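Local coordinates for protein lasso peptide isopeptidase AtxE2 (Asticcacaulis excentricus, PDB 5TXE) that hydrolyses the isopeptide bond of the lasso peptides astexin-2 and astexin-3, opening these threaded substrates into linear peptides, at residues S164-V176 and T183-A195. The protein carries 1 engineered substitution. Sequence-based numbering, arbitrary orientation.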
loop_
_atom_site.group_PDB
_atom_site.type_symbol
_atom_site.label_atom_id
_atom_site.label_comp_id
_atom_site.label_asym_id
_atom_site.label_seq_id
_atom_site.Cartn_x
_atom_site.Cartn_y
_atom_site.Cartn_z
ATOM N N SER A 164 -14.080 12.650 -23.201
ATOM C CA SER A 164 -15.473 12.385 -22.862
ATOM C C SER A 164 -15.663 10.905 -22.684
ATOM O O SER A 164 -14.859 10.145 -23.124
ATOM C CB SER A 164 -16.392 12.886 -23.963
ATOM O OG SER A 164 -15.922 12.371 -25.155
ATOM N N PRO A 165 -16.729 10.502 -22.011
ATOM C CA PRO A 165 -16.983 9.101 -21.813
ATOM C C PRO A 165 -17.461 8.470 -23.109
ATOM O O PRO A 165 -18.338 9.046 -23.778
ATOM C CB PRO A 165 -18.125 9.091 -20.777
ATOM C CG PRO A 165 -18.825 10.403 -20.910
ATOM C CD PRO A 165 -17.733 11.370 -21.359
ATOM N N VAL A 166 -16.937 7.285 -23.440
ATOM C CA VAL A 166 -17.355 6.572 -24.655
ATOM C C VAL A 166 -17.971 5.224 -24.394
ATOM O O VAL A 166 -18.642 4.676 -25.237
ATOM C CB VAL A 166 -16.208 6.473 -25.650
ATOM C CG1 VAL A 166 -15.791 7.875 -26.102
ATOM C CG2 VAL A 166 -14.993 5.778 -25.038
ATOM N N ILE A 167 -17.793 4.674 -23.210
ATOM C CA ILE A 167 -18.472 3.443 -22.903
ATOM C C ILE A 167 -19.071 3.544 -21.514
ATOM O O ILE A 167 -18.354 3.847 -20.545
ATOM C CB ILE A 167 -17.477 2.238 -22.947
ATOM C CG1 ILE A 167 -16.708 2.196 -24.271
ATOM C CG2 ILE A 167 -18.225 0.927 -22.784
ATOM C CD1 ILE A 167 -15.694 1.079 -24.372
ATOM N N GLU A 168 -20.347 3.176 -21.413
ATOM C CA GLU A 168 -21.012 3.049 -20.133
ATOM C C GLU A 168 -21.876 1.824 -20.195
ATOM O O GLU A 168 -22.432 1.534 -21.224
ATOM C CB GLU A 168 -21.925 4.244 -19.873
ATOM C CG GLU A 168 -22.594 4.164 -18.516
ATOM C CD GLU A 168 -23.585 5.305 -18.261
ATOM O OE1 GLU A 168 -23.411 6.400 -18.830
ATOM O OE2 GLU A 168 -24.520 5.087 -17.448
ATOM N N ASP A 169 -22.030 1.112 -19.096
ATOM C CA ASP A 169 -23.036 0.078 -19.066
ATOM C C ASP A 169 -23.741 0.007 -17.706
ATOM O O ASP A 169 -23.450 0.790 -16.818
ATOM C CB ASP A 169 -22.361 -1.223 -19.478
ATOM C CG ASP A 169 -23.266 -2.116 -20.356
ATOM O OD1 ASP A 169 -24.478 -2.267 -20.000
ATOM O OD2 ASP A 169 -22.742 -2.690 -21.360
ATOM N N ALA A 170 -24.663 -0.925 -17.544
ATOM C CA ALA A 170 -25.275 -1.198 -16.222
ATOM C C ALA A 170 -24.273 -1.648 -15.136
ATOM O O ALA A 170 -24.576 -1.606 -13.947
ATOM C CB ALA A 170 -26.350 -2.258 -16.353
ATOM N N TYR A 171 -23.072 -2.029 -15.544
ATOM C CA TYR A 171 -22.046 -2.486 -14.620
ATOM C C TYR A 171 -20.847 -1.595 -14.780
ATOM O O TYR A 171 -20.684 -0.894 -15.841
ATOM C CB TYR A 171 -21.719 -3.946 -14.903
ATOM C CG TYR A 171 -21.449 -4.271 -16.346
ATOM C CD1 TYR A 171 -22.483 -4.641 -17.219
ATOM C CD2 TYR A 171 -20.177 -4.253 -16.831
ATOM C CE1 TYR A 171 -22.237 -4.956 -18.548
ATOM C CE2 TYR A 171 -19.909 -4.564 -18.155
ATOM C CZ TYR A 171 -20.949 -4.906 -19.009
ATOM O OH TYR A 171 -20.667 -5.233 -20.294
ATOM N N ASP A 172 -20.014 -1.569 -13.741
ATOM C CA ASP A 172 -18.747 -0.859 -13.854
ATOM C C ASP A 172 -17.837 -1.539 -14.894
ATOM O O ASP A 172 -17.687 -2.785 -14.872
ATOM C CB ASP A 172 -17.970 -0.821 -12.533
ATOM C CG ASP A 172 -18.640 0.049 -11.467
ATOM O OD1 ASP A 172 -19.340 1.082 -11.776
ATOM O OD2 ASP A 172 -18.391 -0.307 -10.304
ATOM N N ILE A 173 -17.179 -0.739 -15.732
ATOM C CA ILE A 173 -16.239 -1.320 -16.660
ATOM C C ILE A 173 -14.981 -1.613 -15.851
ATOM O O ILE A 173 -14.521 -0.749 -15.095
ATOM C CB ILE A 173 -15.858 -0.363 -17.773
ATOM C CG1 ILE A 173 -17.085 0.156 -18.538
ATOM C CG2 ILE A 173 -14.872 -1.045 -18.727
ATOM C CD1 ILE A 173 -18.116 -0.907 -18.831
ATOM N N GLU A 174 -14.375 -2.776 -16.078
ATOM C CA GLU A 174 -13.185 -3.215 -15.305
ATOM C C GLU A 174 -11.883 -3.111 -16.047
ATOM O O GLU A 174 -10.848 -3.087 -15.421
ATOM C CB GLU A 174 -13.382 -4.645 -14.780
ATOM C CG GLU A 174 -14.473 -4.656 -13.707
ATOM C CD GLU A 174 -14.899 -6.028 -13.207
ATOM O OE1 GLU A 174 -14.171 -7.036 -13.445
ATOM O OE2 GLU A 174 -15.971 -6.098 -12.545
ATOM N N ASP A 175 -11.926 -3.049 -17.392
ATOM C CA ASP A 175 -10.712 -2.924 -18.186
ATOM C C ASP A 175 -11.089 -2.604 -19.632
ATOM O O ASP A 175 -12.216 -2.823 -20.054
ATOM C CB ASP A 175 -9.919 -4.248 -18.196
ATOM C CG ASP A 175 -8.412 -4.046 -18.378
ATOM O OD1 ASP A 175 -7.904 -2.911 -18.624
ATOM O OD2 ASP A 175 -7.705 -5.060 -18.330
ATOM N N VAL A 176 -10.095 -2.149 -20.368
ATOM C CA VAL A 176 -10.269 -1.725 -21.740
ATOM C C VAL A 176 -8.912 -1.762 -22.492
ATOM O O VAL A 176 -7.864 -1.514 -21.890
ATOM C CB VAL A 176 -10.859 -0.293 -21.746
ATOM C CG1 VAL A 176 -9.882 0.700 -21.104
ATOM C CG2 VAL A 176 -11.215 0.129 -23.166
ATOM N N THR A 183 -11.659 1.106 -32.413
ATOM C CA THR A 183 -12.367 -0.024 -31.843
ATOM C C THR A 183 -11.805 -0.359 -30.472
ATOM O O THR A 183 -10.583 -0.396 -30.306
ATOM C CB THR A 183 -12.204 -1.219 -32.766
ATOM O OG1 THR A 183 -12.550 -0.838 -34.110
ATOM C CG2 THR A 183 -13.041 -2.345 -32.311
ATOM N N LEU A 184 -12.692 -0.577 -29.492
ATOM C CA LEU A 184 -12.281 -0.822 -28.104
ATOM C C LEU A 184 -12.911 -2.100 -27.664
ATOM O O LEU A 184 -14.086 -2.355 -27.925
ATOM C CB LEU A 184 -12.744 0.305 -27.146
ATOM C CG LEU A 184 -12.124 1.682 -27.289
ATOM C CD1 LEU A 184 -12.921 2.670 -26.456
ATOM C CD2 LEU A 184 -10.686 1.672 -26.821
ATOM N N ILE A 185 -12.138 -2.874 -26.929
ATOM C CA ILE A 185 -12.697 -4.030 -26.239
ATOM C C ILE A 185 -12.694 -3.752 -24.728
ATOM O O ILE A 185 -11.784 -3.130 -24.201
ATOM C CB ILE A 185 -11.892 -5.310 -26.551
ATOM C CG1 ILE A 185 -12.497 -6.473 -25.820
ATOM C CG2 ILE A 185 -10.430 -5.157 -26.172
ATOM C CD1 ILE A 185 -11.986 -7.815 -26.302
ATOM N N TYR A 186 -13.728 -4.192 -24.051
ATOM C CA TYR A 186 -13.881 -3.896 -22.646
ATOM C C TYR A 186 -14.602 -4.997 -21.931
ATOM O O TYR A 186 -15.288 -5.815 -22.549
ATOM C CB TYR A 186 -14.640 -2.590 -22.445
ATOM C CG TYR A 186 -16.128 -2.615 -22.796
ATOM C CD1 TYR A 186 -16.589 -2.366 -24.097
ATOM C CD2 TYR A 186 -17.084 -2.797 -21.818
ATOM C CE1 TYR A 186 -17.959 -2.326 -24.421
ATOM C CE2 TYR A 186 -18.456 -2.760 -22.148
ATOM C CZ TYR A 186 -18.877 -2.522 -23.457
ATOM O OH TYR A 186 -20.234 -2.479 -23.754
ATOM N N SER A 187 -14.365 -5.048 -20.619
ATOM C CA SER A 187 -14.832 -6.145 -19.771
ATOM C C SER A 187 -15.582 -5.650 -18.554
ATOM O O SER A 187 -15.447 -4.494 -18.151
ATOM C CB SER A 187 -13.635 -6.960 -19.272
ATOM O OG SER A 187 -12.746 -6.193 -18.505
ATOM N N GLY A 188 -16.361 -6.539 -17.960
ATOM C CA GLY A 188 -16.988 -6.285 -16.643
ATOM C C GLY A 188 -17.948 -7.395 -16.276
ATOM O O GLY A 188 -17.958 -8.415 -16.962
ATOM N N ARG A 189 -18.811 -7.179 -15.266
ATOM C CA ARG A 189 -19.573 -8.245 -14.689
ATOM C C ARG A 189 -21.048 -7.943 -14.496
ATOM O O ARG A 189 -21.507 -7.734 -13.378
ATOM C CB ARG A 189 -18.920 -8.684 -13.365
ATOM C CG ARG A 189 -17.516 -9.274 -13.562
ATOM C CD ARG A 189 -16.829 -9.742 -12.282
ATOM N NE ARG A 189 -16.653 -8.644 -11.358
ATOM C CZ ARG A 189 -16.358 -8.802 -10.068
ATOM N NH1 ARG A 189 -16.176 -10.008 -9.563
ATOM N NH2 ARG A 189 -16.226 -7.759 -9.299
ATOM N N PRO A 190 -21.820 -8.014 -15.574
ATOM C CA PRO A 190 -23.243 -7.791 -15.414
ATOM C C PRO A 190 -23.821 -8.805 -14.473
ATOM O O PRO A 190 -24.828 -8.530 -13.839
ATOM C CB PRO A 190 -23.802 -8.013 -16.830
ATOM C CG PRO A 190 -22.722 -8.728 -17.583
ATOM C CD PRO A 190 -21.449 -8.205 -16.992
ATOM N N GLY A 191 -23.229 -9.995 -14.380
ATOM C CA GLY A 191 -23.759 -11.005 -13.426
ATOM C C GLY A 191 -23.738 -10.506 -11.959
ATOM O O GLY A 191 -24.494 -10.979 -11.113
ATOM N N PHE A 192 -22.833 -9.604 -11.652
ATOM C CA PHE A 192 -22.665 -9.120 -10.305
ATOM C C PHE A 192 -23.874 -8.253 -10.009
ATOM O O PHE A 192 -24.479 -8.371 -8.955
ATOM C CB PHE A 192 -21.364 -8.332 -10.144
ATOM C CG PHE A 192 -21.158 -7.824 -8.757
ATOM C CD1 PHE A 192 -21.757 -6.651 -8.354
ATOM C CD2 PHE A 192 -20.424 -8.536 -7.842
ATOM C CE1 PHE A 192 -21.589 -6.188 -7.055
ATOM C CE2 PHE A 192 -20.262 -8.082 -6.562
ATOM C CZ PHE A 192 -20.829 -6.909 -6.146
ATOM N N VAL A 193 -24.250 -7.424 -10.968
ATOM C CA VAL A 193 -25.467 -6.626 -10.874
ATOM C C VAL A 193 -26.740 -7.453 -10.723
ATOM O O VAL A 193 -27.593 -7.160 -9.890
ATOM C CB VAL A 193 -25.581 -5.673 -12.095
ATOM C CG1 VAL A 193 -26.894 -4.881 -12.061
ATOM C CG2 VAL A 193 -24.425 -4.679 -12.084
ATOM N N GLU A 194 -26.887 -8.476 -11.535
ATOM C CA GLU A 194 -28.025 -9.357 -11.422
ATOM C C GLU A 194 -28.065 -10.072 -10.035
ATOM O O GLU A 194 -29.126 -10.326 -9.488
ATOM C CB GLU A 194 -28.015 -10.392 -12.580
ATOM C CG GLU A 194 -28.052 -9.741 -13.992
ATOM C CD GLU A 194 -27.554 -10.630 -15.165
ATOM O OE1 GLU A 194 -27.083 -11.796 -14.952
ATOM O OE2 GLU A 194 -27.651 -10.146 -16.328
ATOM N N ALA A 195 -26.920 -10.478 -9.530
ATOM C CA ALA A 195 -26.867 -11.218 -8.280
ATOM C C ALA A 195 -27.317 -10.262 -7.164
ATOM O O ALA A 195 -28.019 -10.692 -6.260
ATOM C CB ALA A 195 -25.464 -11.725 -7.987
HETATM O O HOH W 1 -17.888 -6.019 -21.187
HETATM O O HOH W 2 -18.304 -4.916 -13.577
#
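Glu174 and Ser187 join the first two strands of a four-stranded antiparallel sheet, consistent with a blade of the beta-propeller of prolyl oligopeptidase relatives, and the contact illustrates how polar groups are satisfied where one blade passes into the next. Glu174 N donates to Ser187 O over 2.9 Å in an almost straight bond (179°), and Ser187 N returns one to Asp175 O at 3.1 Å. The Asp175 carboxylate turns instead to Arg133.

Nearer the helix that begins at Pro190, side chains and water take over. Glu174 OE2 presents its syn lone pair to Arg189 NE at 2.9 Å, a salt bridge in which carboxylate and guanidinium planes stand 72° apart; Arg189 NH1 reaches Ala119 O. A water accepts from Arg189 N and donates to both Glu174 OE2 and Asp172 O, so that OE2 is gripped twice.

The end of strand 163-167 and the loop after it pack on the hairpin through CH-pi and apolar contacts. Tyr186 CG sits between the backbone N and the carbonyl carbon (chi1 70°), which brings one face of its ring against Ile167, whose CG2 lies 3.6 Å from the ring centroid. Tyr186 OH makes a weak bond to Asp169 OD2 (3.5 Å), while Asp169 OD1 accepts from Ala170 N. Were Tyr186 replaced by an alanine, Ile167 would probably lose the ring it packs on and Asp169 OD2 its weak donor. Asp169 CB and Pro190 CD flank opposite faces of Tyr171, whose OH donates to a second water 3.0 Å away; that water in turn donates to Tyr186 O at 2.9 Å.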